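TRNA threonylcarbamoyladenosine dehydratase (Escherichia coli, PDB 4D79) catalyses the ATP-dependent dehydration of threonylcarbamoyladenosine at position 37 of tRNAs reading codons that begin with adenine, giving its cyclic form. Local coordinates at residues L149-G154 with V201-S206; Y124-I129 with V251-A256. All blocks are in the same frame, centred on the assembly; numbering follows the deposited sequence. Where two conformers were deposited one is given.

Following the chain from the N terminus, strand 124-127 comes first and runs out into the ATP pocket at A128 and I129. Strand 149-152 follows beyond helix 132-144 and lies next to strand 124-127 in the sheet. Interaction 1 then closes the loop from 149-154 to 201-206, placing strand 202-206 on the other side of strand 149-152. Interaction 2 closes last, when helix 242-266 returns its 251-256 portion to strand 124-127, so the whole of interaction 1 falls within that longer loop. Among the polar links between the contacts are T151 OG1 with D127 OD2, between neighbouring strands, and D202 OD2 with H255 NE2, between sheet and helix.

Interaction 1. Residues L149-G154 with V201-S206. With K (potassium ion), chain I; GOL (glycerol), chain L.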
loop_
_atom_site.group_PDB
_atom_site.type_symbol
_atom_site.label_atom_id
_atom_site.label_comp_id
_atom_site.label_asym_id
_atom_site.label_seq_id
_atom_site.Cartn_x
_atom_site.Cartn_y
_atom_site.Cartn_z
ATOM N N LEU B 149 8.641 -18.958 -2.567
ATOM C CA LEU B 149 7.235 -18.618 -2.625
ATOM C C LEU B 149 6.851 -17.858 -1.377
ATOM O O LEU B 149 7.273 -18.206 -0.273
ATOM C CB LEU B 149 6.366 -19.867 -2.704
ATOM C CG LEU B 149 4.856 -19.750 -2.488
ATOM C CD1 LEU B 149 4.209 -19.276 -3.722
ATOM C CD2 LEU B 149 4.304 -21.080 -2.032
ATOM N N VAL B 150 5.988 -16.878 -1.548
ATOM C CA VAL B 150 5.276 -16.285 -0.424
ATOM C C VAL B 150 3.803 -16.272 -0.785
ATOM O O VAL B 150 3.424 -15.890 -1.896
ATOM C CB VAL B 150 5.807 -14.888 -0.038
ATOM C CG1 VAL B 150 5.820 -13.900 -1.203
ATOM C CG2 VAL B 150 4.996 -14.341 1.162
ATOM N N THR B 151 2.974 -16.767 0.122
ATOM C CA THR B 151 1.545 -16.798 -0.110
ATOM C C THR B 151 0.886 -15.776 0.808
ATOM O O THR B 151 1.503 -15.223 1.719
ATOM C CB THR B 151 0.956 -18.207 0.107
ATOM O OG1 THR B 151 -0.432 -18.237 -0.299
ATOM C CG2 THR B 151 1.040 -18.623 1.565
ATOM N N THR B 152 -0.369 -15.500 0.515
ATOM C CA THR B 152 -1.136 -14.505 1.232
ATOM C C THR B 152 -2.440 -15.151 1.652
ATOM O O THR B 152 -3.063 -15.866 0.865
ATOM C CB THR B 152 -1.370 -13.240 0.375
ATOM O OG1 THR B 152 -1.931 -13.603 -0.891
ATOM C CG2 THR B 152 -0.052 -12.488 0.107
ATOM N N GLY B 153 -2.832 -14.942 2.901
ATOM C CA GLY B 153 -4.133 -15.382 3.344
ATOM C C GLY B 153 -5.203 -14.418 2.864
ATOM O O GLY B 153 -4.992 -13.592 1.974
ATOM N N GLY B 154 -6.366 -14.495 3.500
ATOM C CA GLY B 154 -7.467 -13.638 3.117
ATOM C C GLY B 154 -7.236 -12.240 3.654
ATOM O O GLY B 154 -6.953 -12.053 4.840
ATOM N N VAL B 201 5.888 -23.121 4.476
ATOM C CA VAL B 201 5.330 -22.175 3.514
ATOM C C VAL B 201 5.136 -20.834 4.233
ATOM O O VAL B 201 4.449 -20.770 5.256
ATOM C CB VAL B 201 3.990 -22.661 2.928
ATOM C CG1 VAL B 201 3.434 -21.634 1.955
ATOM C CG2 VAL B 201 4.117 -24.036 2.214
ATOM N N ASP B 202 5.688 -19.760 3.676
ATOM C CA ASP B 202 5.616 -18.434 4.291
ATOM C C ASP B 202 4.306 -17.788 3.881
ATOM O O ASP B 202 3.980 -17.753 2.693
ATOM C CB ASP B 202 6.750 -17.486 3.876
ATOM C CG ASP B 202 8.126 -17.938 4.318
ATOM O OD1 ASP B 202 8.227 -18.788 5.225
ATOM O OD2 ASP B 202 9.140 -17.409 3.761
ATOM N N CYS B 203 3.579 -17.231 4.852
ATOM C CA CYS B 203 2.227 -16.743 4.606
ATOM C C CYS B 203 2.019 -15.358 5.227
ATOM O O CYS B 203 2.249 -15.168 6.424
ATOM C CB CYS B 203 1.195 -17.706 5.168
ATOM S SG CYS B 203 -0.492 -17.242 4.673
ATOM N N VAL B 204 1.551 -14.409 4.417
ATOM C CA VAL B 204 1.149 -13.103 4.922
ATOM C C VAL B 204 -0.282 -13.210 5.459
ATOM O O VAL B 204 -1.187 -13.686 4.766
ATOM C CB VAL B 204 1.222 -12.039 3.821
ATOM C CG1 VAL B 204 0.837 -10.643 4.409
ATOM C CG2 VAL B 204 2.614 -12.003 3.149
ATOM N N PHE B 205 -0.484 -12.781 6.691
ATOM C CA PHE B 205 -1.792 -12.812 7.332
ATOM C C PHE B 205 -1.860 -11.645 8.305
ATOM O O PHE B 205 -0.907 -10.884 8.445
ATOM C CB PHE B 205 -2.017 -14.145 8.069
ATOM C CG PHE B 205 -1.352 -14.182 9.399
ATOM C CD1 PHE B 205 0.022 -14.218 9.488
ATOM C CD2 PHE B 205 -2.088 -14.151 10.566
ATOM C CE1 PHE B 205 0.669 -14.194 10.731
ATOM C CE2 PHE B 205 -1.444 -14.137 11.806
ATOM C CZ PHE B 205 -0.078 -14.153 11.885
ATOM N N SER B 206 -3.009 -11.492 8.962
ATOM C CA SER B 206 -3.182 -10.475 9.981
ATOM C C SER B 206 -3.753 -11.062 11.264
ATOM O O SER B 206 -4.606 -11.946 11.223
ATOM C CB SER B 206 -4.048 -9.362 9.449
ATOM O OG SER B 206 -4.379 -8.486 10.505
HETATM K K K I . -6.891 -12.032 10.412
HETATM C C1 GOL L . 8.550 -22.510 -0.202
HETATM O O1 GOL L . 9.215 -23.021 -1.349
HETATM C C2 GOL L . 9.448 -21.497 0.519
HETATM O O2 GOL L . 9.699 -20.372 -0.283
HETATM C C3 GOL L . 8.831 -20.970 1.809
HETATM O O3 GOL L . 7.577 -20.414 1.512
HETATM O O HOH W 1 8.945 -16.770 1.255
HETATM O O HOH W 2 -5.487 -12.795 7.878
#
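In V150, chi1 (55°) puts CG1 in the crowded place between N and C, leaving CG2 anti to N; in V204, chi1 (-178°) puts CG1 anti to N, leaving CG2 anti to C. The side chains cross obliquely, V150 CG2 3.9 Å from V204 CG2. T152, with CG2 anti to the carbonyl carbon, lies alongside V204, its CG2 4.0 Å from V204 CB. Helix 242-266 covers this face. On the other face T151 is turned with OG1 anti to the backbone N (chi1 -173°), which sends OG1 to D127 and leaves CG2 3.7 Å from C203 CB. The backbones form a parallel pair inside the Rossmann-like sheet of the ThiF family. T151 N donates almost straight to D202 O (2.9 Å), and V204 N reaches T151 O in the carbonyl plane. G153 N meets V204 O at 2.8 Å, nearly along the C=O axis. At the strands' start a glycerol, probably from the crystallisation liquor, accepts from L149 N and D202 N, while a water donates to L149 O and D202 OD2. D202 OD2 also bonds H255. At the far end S206 O lies 2.4 Å from K, the potassium ion, also bound by Q158, Q174 and E208.

Interaction 2. Residues Y124-I129 with V251-A256; sequences YVIDAI and VAVSHA. With ATP (adenosine-5'-triphosphate), chain K.
The main aromatic contact is a CH-pi interaction: A256 CB sits over the centre of one face of the Y124 ring, 3.6 Å from its centroid and only 11° off the ring normal. The ring reaches this place with chi1 at -127°, away from the usual staggered positions. Beyond the methyl, the rest of the face follows the helix backbone, with Y124 CZ 3.7 Å from A256 CA and Y124 CE2 3.6 Å from A256 O. An alanine at Y124 would remove the ring beneath A256 and would probably loosen the seat of the helix at this end of the strand.

Apolar packing continues two residues along the strand. I126 has CG1 anti to its carbonyl carbon and a fully extended chain beyond it, so CD1 reaches V253 CG2 at 3.7 Å, the two side chains crossing obliquely. Its other branch, CG2, faces the small A252 methyl more loosely, at 4.2 Å from A252 CB. V150 of the neighbouring strand touches both Y124 and I126, while V253 packs on M243 of the second subunit.

Among the polar groups, H255, held by D202, ends near Y124 OH, which itself makes a weak hydrogen bond to a glycerol. D127 OD1 accepts from I129 N at 3.1 Å, closing an Asx turn, with the donor above the carboxylate plane; D127 OD2 forms a salt bridge with K135.

Past the turn, A128 and I129 line the ATP pocket, I129 CG2 lying 3.6 Å from ATP N7. Strand and helix segment run nearly antiparallel, at 161° with their axes 9.6 Å apart: helix 242-266 packs on the sheet of the Rossmann-like ThiF-family fold, while the C-terminal end of strand 124-127 leads into the ATP pocket.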
loop_
_atom_site.group_PDB
_atom_site.type_symbol
_atom_site.label_atom_id
_atom_site.label_comp_id
_atom_site.label_asym_id
_atom_site.label_seq_id
_atom_site.Cartn_x
_atom_site.Cartn_y
_atom_site.Cartn_z
ATOM N N TYR B 124 11.249 -15.781 -7.548
ATOM C CA TYR B 124 10.278 -15.803 -6.469
ATOM C C TYR B 124 8.893 -15.896 -7.087
ATOM O O TYR B 124 8.643 -15.340 -8.157
ATOM C CB TYR B 124 10.350 -14.537 -5.573
ATOM C CG TYR B 124 10.502 -14.879 -4.098
ATOM C CD1 TYR B 124 9.388 -15.206 -3.304
ATOM C CD2 TYR B 124 11.740 -14.887 -3.510
ATOM C CE1 TYR B 124 9.551 -15.536 -1.967
ATOM C CE2 TYR B 124 11.912 -15.224 -2.201
ATOM C CZ TYR B 124 10.813 -15.525 -1.423
ATOM O OH TYR B 124 11.040 -15.886 -0.129
ATOM N N VAL B 125 7.978 -16.532 -6.366
ATOM C CA VAL B 125 6.563 -16.563 -6.729
ATOM C C VAL B 125 5.762 -15.895 -5.611
ATOM O O VAL B 125 5.922 -16.233 -4.438
ATOM C CB VAL B 125 6.070 -18.002 -6.983
ATOM C CG1 VAL B 125 4.574 -18.013 -7.317
ATOM C CG2 VAL B 125 6.878 -18.642 -8.145
ATOM N N ILE B 126 4.907 -14.958 -5.977
ATOM C CA ILE B 126 3.995 -14.297 -5.051
ATOM C C ILE B 126 2.589 -14.817 -5.348
ATOM O O ILE B 126 2.029 -14.617 -6.441
ATOM C CB ILE B 126 4.079 -12.768 -5.149
ATOM C CG1 ILE B 126 5.496 -12.299 -4.785
ATOM C CG2 ILE B 126 3.028 -12.120 -4.235
ATOM C CD1 ILE B 126 5.699 -10.854 -4.885
ATOM N N ASP B 127 2.054 -15.554 -4.409
ATOM C CA ASP B 127 0.769 -16.204 -4.583
ATOM C C ASP B 127 -0.307 -15.308 -3.994
ATOM O O ASP B 127 -0.409 -15.167 -2.769
ATOM C CB ASP B 127 0.749 -17.571 -3.933
ATOM C CG ASP B 127 -0.646 -18.043 -3.674
ATOM O OD1 ASP B 127 -1.498 -17.751 -4.528
ATOM O OD2 ASP B 127 -0.895 -18.713 -2.656
ATOM N N ALA B 128 -1.121 -14.730 -4.871
ATOM C CA ALA B 128 -2.204 -13.828 -4.488
ATOM C C ALA B 128 -3.531 -14.347 -5.023
ATOM O O ALA B 128 -4.416 -13.574 -5.415
ATOM C CB ALA B 128 -1.912 -12.414 -4.981
ATOM N N ILE B 129 -3.661 -15.664 -5.048
ATOM C CA ILE B 129 -4.869 -16.339 -5.492
ATOM C C ILE B 129 -5.878 -16.315 -4.352
ATOM O O ILE B 129 -5.542 -16.591 -3.193
ATOM C CB ILE B 129 -4.540 -17.791 -5.914
ATOM C CG1 ILE B 129 -3.625 -17.832 -7.152
ATOM C CG2 ILE B 129 -5.787 -18.585 -6.191
ATOM C CD1 ILE B 129 -2.986 -19.207 -7.384
ATOM N N VAL B 251 3.728 -6.231 1.972
ATOM C CA VAL B 251 4.468 -7.054 2.921
ATOM C C VAL B 251 5.000 -8.311 2.230
ATOM O O VAL B 251 6.136 -8.747 2.479
ATOM C CB VAL B 251 3.591 -7.393 4.131
ATOM C CG1 VAL B 251 4.208 -8.523 4.955
ATOM C CG2 VAL B 251 3.358 -6.159 4.989
ATOM N N ALA B 252 4.202 -8.910 1.348
ATOM C CA ALA B 252 4.694 -10.059 0.584
ATOM C C ALA B 252 5.950 -9.711 -0.233
ATOM O O ALA B 252 6.911 -10.482 -0.254
ATOM C CB ALA B 252 3.592 -10.592 -0.325
ATOM N N VAL B 253 5.948 -8.571 -0.927
ATOM C CA VAL B 253 7.116 -8.170 -1.737
ATOM C C VAL B 253 8.329 -7.915 -0.858
ATOM O O VAL B 253 9.422 -8.441 -1.115
ATOM C CB VAL B 253 6.762 -6.958 -2.610
ATOM C CG1 VAL B 253 7.938 -6.339 -3.273
ATOM C CG2 VAL B 253 5.758 -7.398 -3.672
ATOM N N SER B 254 8.147 -7.169 0.232
ATOM C CA SER B 254 9.259 -6.874 1.126
ATOM C C SER B 254 9.855 -8.149 1.702
ATOM O O SER B 254 11.083 -8.258 1.841
ATOM C CB SER B 254 8.820 -5.966 2.261
ATOM O OG SER B 254 8.642 -4.614 1.832
ATOM N N HIS B 255 9.000 -9.114 2.046
ATOM C CA HIS B 255 9.487 -10.395 2.544
ATOM C C HIS B 255 10.309 -11.110 1.471
ATOM O O HIS B 255 11.412 -11.609 1.740
ATOM C CB HIS B 255 8.301 -11.251 2.982
ATOM C CG HIS B 255 8.692 -12.585 3.542
ATOM N ND1 HIS B 255 9.123 -12.757 4.840
ATOM C CD2 HIS B 255 8.753 -13.808 2.963
ATOM C CE1 HIS B 255 9.381 -14.032 5.054
ATOM N NE2 HIS B 255 9.182 -14.691 3.928
ATOM N N ALA B 256 9.791 -11.162 0.238
ATOM C CA ALA B 256 10.496 -11.842 -0.850
ATOM C C ALA B 256 11.844 -11.183 -1.120
ATOM O O ALA B 256 12.872 -11.863 -1.268
ATOM C CB ALA B 256 9.627 -11.832 -2.116
HETATM P PG ATP K . -14.440 -10.710 -7.540
HETATM O O1G ATP K . -15.627 -9.986 -6.953
HETATM O O2G ATP K . -14.210 -10.447 -9.009
HETATM O O3G ATP K . -14.331 -12.155 -7.113
HETATM P PB ATP K . -11.660 -10.460 -7.019
HETATM O O1B ATP K . -11.577 -11.969 -6.942
HETATM O O2B ATP K . -11.011 -9.679 -8.148
HETATM O O3B ATP K . -13.190 -9.989 -6.832
HETATM P PA ATP K . -9.694 -10.340 -5.006
HETATM O O1A ATP K . -10.051 -11.541 -4.137
HETATM O O2A ATP K . -9.120 -9.111 -4.351
HETATM O O3A ATP K . -11.071 -9.850 -5.660
HETATM O "O5'" ATP K . -8.754 -10.782 -6.257
HETATM C "C5'" ATP K . -8.286 -12.126 -6.488
HETATM C "C4'" ATP K . -7.576 -12.362 -7.829
HETATM O "O4'" ATP K . -6.922 -13.668 -7.908
HETATM C "C3'" ATP K . -8.539 -12.305 -9.009
HETATM O "O3'" ATP K . -8.128 -11.336 -9.988
HETATM C "C2'" ATP K . -8.488 -13.703 -9.596
HETATM O "O2'" ATP K . -8.716 -13.711 -10.997
HETATM C "C1'" ATP K . -7.098 -14.207 -9.245
HETATM N N9 ATP K . -7.007 -15.690 -9.427
HETATM C C8 ATP K . -7.902 -16.557 -8.886
HETATM N N7 ATP K . -7.626 -17.849 -9.204
HETATM C C5 ATP K . -6.536 -17.823 -9.975
HETATM C C6 ATP K . -5.730 -18.865 -10.623
HETATM N N6 ATP K . -6.100 -20.142 -10.497
HETATM N N1 ATP K . -4.667 -18.516 -11.350
HETATM C C2 ATP K . -4.320 -17.216 -11.497
HETATM N N3 ATP K . -5.014 -16.204 -10.930
HETATM C C4 ATP K . -6.120 -16.422 -10.149
#